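Local coordinates for StiE protein (Stigmatella aurantiaca, PDB 6ECX), which is a modular polyketide synthase whose O-methyltransferase domain, the part in this model, binds S-adenosylmethionine and transfers its methyl group to an oxygen of the growing polyketide, at residues G41-I46 against A239-N244; V234-A239 against A277-L282. One frame throughout, in Å; residues are numbered along the deposited sequence.

Interaction 1 of 2, residues G41-I46 against A239-N244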
loop_
_atom_site.group_PDB
_atom_site.type_symbol
_atom_site.label_atom_id
_atom_site.label_comp_id
_atom_site.label_asym_id
_atom_site.label_seq_id
_atom_site.Cartn_x
_atom_site.Cartn_y
_atom_site.Cartn_z
ATOM N N GLY A 41 -6.494 -1.808 -7.960
ATOM C CA GLY A 41 -5.371 -1.357 -8.767
ATOM C C GLY A 41 -5.484 -0.476 -10.000
ATOM O O GLY A 41 -6.382 0.356 -10.132
ATOM N N VAL A 42 -4.525 -0.658 -10.909
ATOM C CA VAL A 42 -4.221 0.294 -11.972
ATOM C C VAL A 42 -5.009 -0.077 -13.225
ATOM O O VAL A 42 -4.711 -1.072 -13.894
ATOM C CB VAL A 42 -2.708 0.342 -12.248
ATOM C CG1 VAL A 42 -2.394 1.097 -13.529
ATOM C CG2 VAL A 42 -1.979 0.969 -11.067
ATOM N N PHE A 43 -6.030 0.715 -13.534
ATOM C CA PHE A 43 -6.723 0.654 -14.818
ATOM C C PHE A 43 -6.109 1.723 -15.714
ATOM O O PHE A 43 -6.269 2.919 -15.455
ATOM C CB PHE A 43 -8.227 0.883 -14.658
ATOM C CG PHE A 43 -9.020 -0.360 -14.319
ATOM C CD1 PHE A 43 -8.599 -1.230 -13.334
ATOM C CD2 PHE A 43 -10.211 -0.636 -14.971
ATOM C CE1 PHE A 43 -9.333 -2.363 -13.019
ATOM C CE2 PHE A 43 -10.950 -1.769 -14.649
ATOM C CZ PHE A 43 -10.507 -2.632 -13.679
ATOM N N GLN A 44 -5.402 1.295 -16.766
ATOM C CA GLN A 44 -4.783 2.264 -17.666
ATOM C C GLN A 44 -5.842 3.142 -18.323
ATOM O O GLN A 44 -5.615 4.339 -18.555
ATOM C CB GLN A 44 -3.931 1.551 -18.723
ATOM C CG GLN A 44 -2.818 0.663 -18.163
ATOM C CD GLN A 44 -3.255 -0.784 -17.977
ATOM O OE1 GLN A 44 -4.447 -1.078 -17.868
ATOM N NE2 GLN A 44 -2.284 -1.696 -17.950
ATOM N N GLU A 45 -7.008 2.568 -18.616
ATOM C CA GLU A 45 -8.152 3.309 -19.129
ATOM C C GLU A 45 -9.419 2.804 -18.450
ATOM O O GLU A 45 -9.460 1.693 -17.912
ATOM C CB GLU A 45 -8.293 3.177 -20.658
ATOM C CG GLU A 45 -7.190 3.844 -21.468
ATOM C CD GLU A 45 -7.140 5.353 -21.276
ATOM O OE1 GLU A 45 -8.189 5.945 -20.937
ATOM O OE2 GLU A 45 -6.049 5.943 -21.458
ATOM N N ILE A 46 -10.454 3.646 -18.465
ATOM C CA ILE A 46 -11.785 3.193 -18.081
ATOM C C ILE A 46 -12.204 2.067 -19.014
ATOM O O ILE A 46 -12.081 2.175 -20.240
ATOM C CB ILE A 46 -12.783 4.362 -18.129
ATOM C CG1 ILE A 46 -12.491 5.366 -17.007
ATOM C CG2 ILE A 46 -14.237 3.849 -18.092
ATOM C CD1 ILE A 46 -13.161 6.713 -17.215
ATOM N N ALA A 239 -8.426 5.822 -9.901
ATOM C CA ALA A 239 -9.764 6.382 -10.107
ATOM C C ALA A 239 -10.463 5.713 -11.289
ATOM O O ALA A 239 -11.682 5.517 -11.268
ATOM C CB ALA A 239 -9.676 7.897 -10.313
ATOM N N ASN A 240 -9.704 5.355 -12.332
ATOM C CA ASN A 240 -10.286 4.588 -13.433
ATOM C C ASN A 240 -10.840 3.255 -12.946
ATOM O O ASN A 240 -11.834 2.753 -13.485
ATOM C CB ASN A 240 -9.246 4.330 -14.525
ATOM C CG ASN A 240 -8.932 5.558 -15.349
ATOM O OD1 ASN A 240 -9.660 6.558 -15.329
ATOM N ND2 ASN A 240 -7.840 5.481 -16.103
ATOM N N CYS A 241 -10.189 2.646 -11.948
ATOM C CA CYS A 241 -10.676 1.371 -11.433
ATOM C C CYS A 241 -12.020 1.543 -10.732
ATOM O O CYS A 241 -12.907 0.688 -10.852
ATOM C CB CYS A 241 -9.640 0.753 -10.486
ATOM S SG CYS A 241 -10.135 -0.837 -9.768
ATOM N N LEU A 242 -12.193 2.654 -10.015
ATOM C CA LEU A 242 -13.405 2.925 -9.253
ATOM C C LEU A 242 -14.502 3.568 -10.091
ATOM O O LEU A 242 -15.611 3.755 -9.582
ATOM C CB LEU A 242 -13.080 3.829 -8.060
ATOM C CG LEU A 242 -12.021 3.254 -7.122
ATOM C CD1 LEU A 242 -11.732 4.209 -5.980
ATOM C CD2 LEU A 242 -12.505 1.914 -6.600
ATOM N N HIS A 243 -14.221 3.892 -11.351
ATOM C CA HIS A 243 -15.200 4.566 -12.200
ATOM C C HIS A 243 -16.449 3.707 -12.391
ATOM O O HIS A 243 -16.367 2.545 -12.798
ATOM C CB HIS A 243 -14.564 4.895 -13.552
ATOM C CG HIS A 243 -15.389 5.805 -14.400
ATOM N ND1 HIS A 243 -15.481 7.160 -14.164
ATOM C CD2 HIS A 243 -16.169 5.556 -15.478
ATOM C CE1 HIS A 243 -16.285 7.706 -15.060
ATOM N NE2 HIS A 243 -16.714 6.755 -15.870
ATOM N N ASN A 244 -17.613 4.298 -12.102
ATOM C CA ASN A 244 -18.891 3.586 -12.131
ATOM C C ASN A 244 -19.982 4.624 -12.357
ATOM O O ASN A 244 -20.445 5.266 -11.402
ATOM C CB ASN A 244 -19.133 2.807 -10.840
ATOM C CG ASN A 244 -20.294 1.809 -10.946
ATOM O OD1 ASN A 244 -21.329 2.082 -11.563
ATOM N ND2 ASN A 244 -20.117 0.644 -10.331
HETATM O O HOH W 1 -7.100 6.959 -18.539
#
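Phe-43 and Cys-241 make a sulfur-aromatic contact where an N-terminal loop of the methyltransferase domain crosses the last turn of helix 235-242, on the periphery of the Rossmann-like fold. The cysteine lies against one face of the ring: its CA sits 4.0 Å from the centroid of the Phe-43 ring, a CH-pi contact displaced toward the rim. With SG anti to the backbone N (chi1 180°), the sulfur reaches the same ring obliquely, 3.7 Å from CE1 of Phe-43. Cys-241 CB also packs against the carbonyl O of Gly-41 at 3.3 Å.

One residue back, Asn-240 grips the loop backbone. Its ND2 donates to Phe-43 O over 3.1 Å in a nearly straight bond (163°), with the acceptor in the plane of the amide. The same nitrogen gives a second bond to a water, 2.9 Å from ND2 of Asn-240, and that water donates to Gln-44 O and, weakly, to Glu-45 OE1. Asn-240 OD1 accepts from Arg-279, so both ends of the amide are held and its flip is fixed. Farther along, Ile-46 lays CD1 over the centre of the His-243 imidazole, 3.6 Å from its centroid, while CG2 touches the ring at CD2. Tyr-275 bonds His-243 ND1.

Around this join, helix 64-80 packs on Phe-43 through Ala-72 and on Cys-241 through Leu-69, Trp-52 of helix 52-57 also touches Cys-241, and Arg-279 of helix 263-280 lies against Ile-46 and His-243.

Interaction 2 of 2, residues V234-A239 against A277-L282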
loop_
_atom_site.group_PDB
_atom_site.type_symbol
_atom_site.label_atom_id
_atom_site.label_comp_id
_atom_site.label_asym_id
_atom_site.label_seq_id
_atom_site.Cartn_x
_atom_site.Cartn_y
_atom_site.Cartn_z
ATOM N N VAL A 234 -0.337 7.240 -9.465
ATOM C CA VAL A 234 -1.319 6.424 -10.165
ATOM C C VAL A 234 -2.749 6.848 -9.815
ATOM O O VAL A 234 -3.685 6.059 -9.972
ATOM C CB VAL A 234 -1.097 4.926 -9.897
ATOM C CG1 VAL A 234 0.273 4.472 -10.421
ATOM C CG2 VAL A 234 -1.201 4.624 -8.405
ATOM N N SER A 235 -2.925 8.090 -9.346
ATOM C CA SER A 235 -4.256 8.598 -8.996
ATOM C C SER A 235 -5.257 8.390 -10.125
ATOM O O SER A 235 -6.405 7.970 -9.890
ATOM C CB SER A 235 -4.182 10.090 -8.651
ATOM O OG SER A 235 -3.319 10.328 -7.552
ATOM N N ASN A 236 -4.842 8.690 -11.360
ATOM C CA ASN A 236 -5.764 8.629 -12.493
ATOM C C ASN A 236 -6.208 7.198 -12.768
ATOM O O ASN A 236 -7.368 6.956 -13.130
ATOM C CB ASN A 236 -5.106 9.229 -13.736
ATOM C CG ASN A 236 -5.913 8.972 -15.003
ATOM O OD1 ASN A 236 -6.906 9.642 -15.257
ATOM N ND2 ASN A 236 -5.488 7.991 -15.796
ATOM N N GLU A 237 -5.295 6.239 -12.593
ATOM C CA GLU A 237 -5.583 4.854 -12.931
ATOM C C GLU A 237 -6.320 4.142 -11.810
ATOM O O GLU A 237 -7.107 3.224 -12.072
ATOM C CB GLU A 237 -4.283 4.116 -13.257
ATOM C CG GLU A 237 -3.629 4.604 -14.559
ATOM C CD GLU A 237 -3.000 5.985 -14.435
ATOM O OE1 GLU A 237 -2.553 6.339 -13.323
ATOM O OE2 GLU A 237 -2.953 6.716 -15.451
ATOM N N VAL A 238 -6.047 4.523 -10.564
ATOM C CA VAL A 238 -6.842 4.025 -9.450
ATOM C C VAL A 238 -8.273 4.540 -9.563
ATOM O O VAL A 238 -9.243 3.784 -9.395
ATOM C CB VAL A 238 -6.166 4.428 -8.125
ATOM C CG1 VAL A 238 -7.154 4.409 -6.988
ATOM C CG2 VAL A 238 -5.011 3.478 -7.835
ATOM N N ALA A 239 -8.426 5.822 -9.901
ATOM C CA ALA A 239 -9.764 6.382 -10.107
ATOM C C ALA A 239 -10.463 5.713 -11.289
ATOM O O ALA A 239 -11.682 5.517 -11.268
ATOM C CB ALA A 239 -9.676 7.897 -10.313
ATOM N N ALA A 277 -11.925 13.065 -4.852
ATOM C CA ALA A 277 -10.680 13.688 -4.428
ATOM C C ALA A 277 -9.544 13.355 -5.389
ATOM O O ALA A 277 -8.703 14.209 -5.688
ATOM C CB ALA A 277 -10.346 13.248 -3.003
ATOM N N LEU A 278 -9.516 12.122 -5.897
ATOM C CA LEU A 278 -8.480 11.730 -6.848
ATOM C C LEU A 278 -8.669 12.430 -8.190
ATOM O O LEU A 278 -7.709 12.975 -8.755
ATOM C CB LEU A 278 -8.482 10.211 -7.017
ATOM C CG LEU A 278 -7.928 9.393 -5.843
ATOM C CD1 LEU A 278 -8.223 7.917 -6.042
ATOM C CD2 LEU A 278 -6.423 9.619 -5.686
ATOM N N ARG A 279 -9.904 12.425 -8.717
ATOM C CA ARG A 279 -10.189 13.129 -9.965
ATOM C C ARG A 279 -9.884 14.614 -9.840
ATOM O O ARG A 279 -9.333 15.224 -10.764
ATOM C CB ARG A 279 -11.654 12.937 -10.375
ATOM C CG ARG A 279 -12.020 11.565 -10.915
ATOM C CD ARG A 279 -11.274 11.200 -12.203
ATOM N NE ARG A 279 -11.842 9.992 -12.794
ATOM C CZ ARG A 279 -11.155 9.046 -13.429
ATOM N NH1 ARG A 279 -9.834 9.139 -13.564
ATOM N NH2 ARG A 279 -11.800 7.986 -13.912
ATOM N N GLY A 280 -10.243 15.211 -8.706
ATOM C CA GLY A 280 -10.026 16.618 -8.475
ATOM C C GLY A 280 -8.616 17.020 -8.143
ATOM O O GLY A 280 -8.338 18.221 -8.076
ATOM N N GLY A 281 -7.713 16.059 -7.930
ATOM C CA GLY A 281 -6.354 16.376 -7.551
ATOM C C GLY A 281 -6.176 16.771 -6.105
ATOM O O GLY A 281 -5.077 17.199 -5.724
ATOM N N LEU A 282 -7.217 16.630 -5.282
ATOM C CA LEU A 282 -7.106 17.008 -3.877
ATOM C C LEU A 282 -6.124 16.108 -3.140
ATOM O O LEU A 282 -5.383 16.569 -2.265
ATOM C CB LEU A 282 -8.480 16.957 -3.215
ATOM C CG LEU A 282 -9.582 17.765 -3.911
ATOM C CD1 LEU A 282 -10.820 17.844 -3.032
ATOM C CD2 LEU A 282 -9.094 19.158 -4.284
#
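Leu-278 and Arg-279, in the last turn of helix 263-280, pack on the first turns of helix 235-242, a helix-helix contact beside the Rossmann-like sheet of the methyltransferase. Leu-278 fills the middle: CD1 meets CG1 of Val-238 at 3.8 Å, and CD2 lies 3.7 Å from both CB and OG of Ser-235, a hydroxyl tied to Asp-233 and Tyr-285.

Arg-279 reaches across from the side. From CB its chain runs through CG and bends at chi2 (-62°), which brings CD to 4.1 Å from the CB of Ala-239. NE passes that methyl at 3.9 Å and bonds to Tyr-275 OH. The guanidinium then lies flat against the alanine, whose CB stands 3.4 Å above the plane, offset toward the rim. NH2 comes to 3.6 Å from Ala-239 O. NH1 makes a weak, bent hydrogen bond of 3.3 Å to Asn-236 O. Two residues on, Gly-281, with positive phi, closes the helix in a Schellman motif.

On the facing helix, Asn-236 ND2 donates 2.9 Å to Glu-237 OE2, which it meets from above the carboxylate plane.

Starting at the N terminus, the loop of residues 41-46 between helices 11-19 and 52-57 comes first; interaction 1 brings it against 239-244, closing 192 residues that include most of the strands. Interaction 2 is more local: 234-239 meets 277-282 with 37 residues between, 26 of them helical. The two cross, since their segments alternate along the chain, and Ala-239 belongs to both. Helix 235-242 is therefore the common piece, with the loop on its C-terminal turn and helix 263-280 on its earlier turns. The centres of the two interactions lie about 10 Å apart. Glu-237 O, bonded to Phe-43 N, joins them directly, and Arg-279 takes part at both sites.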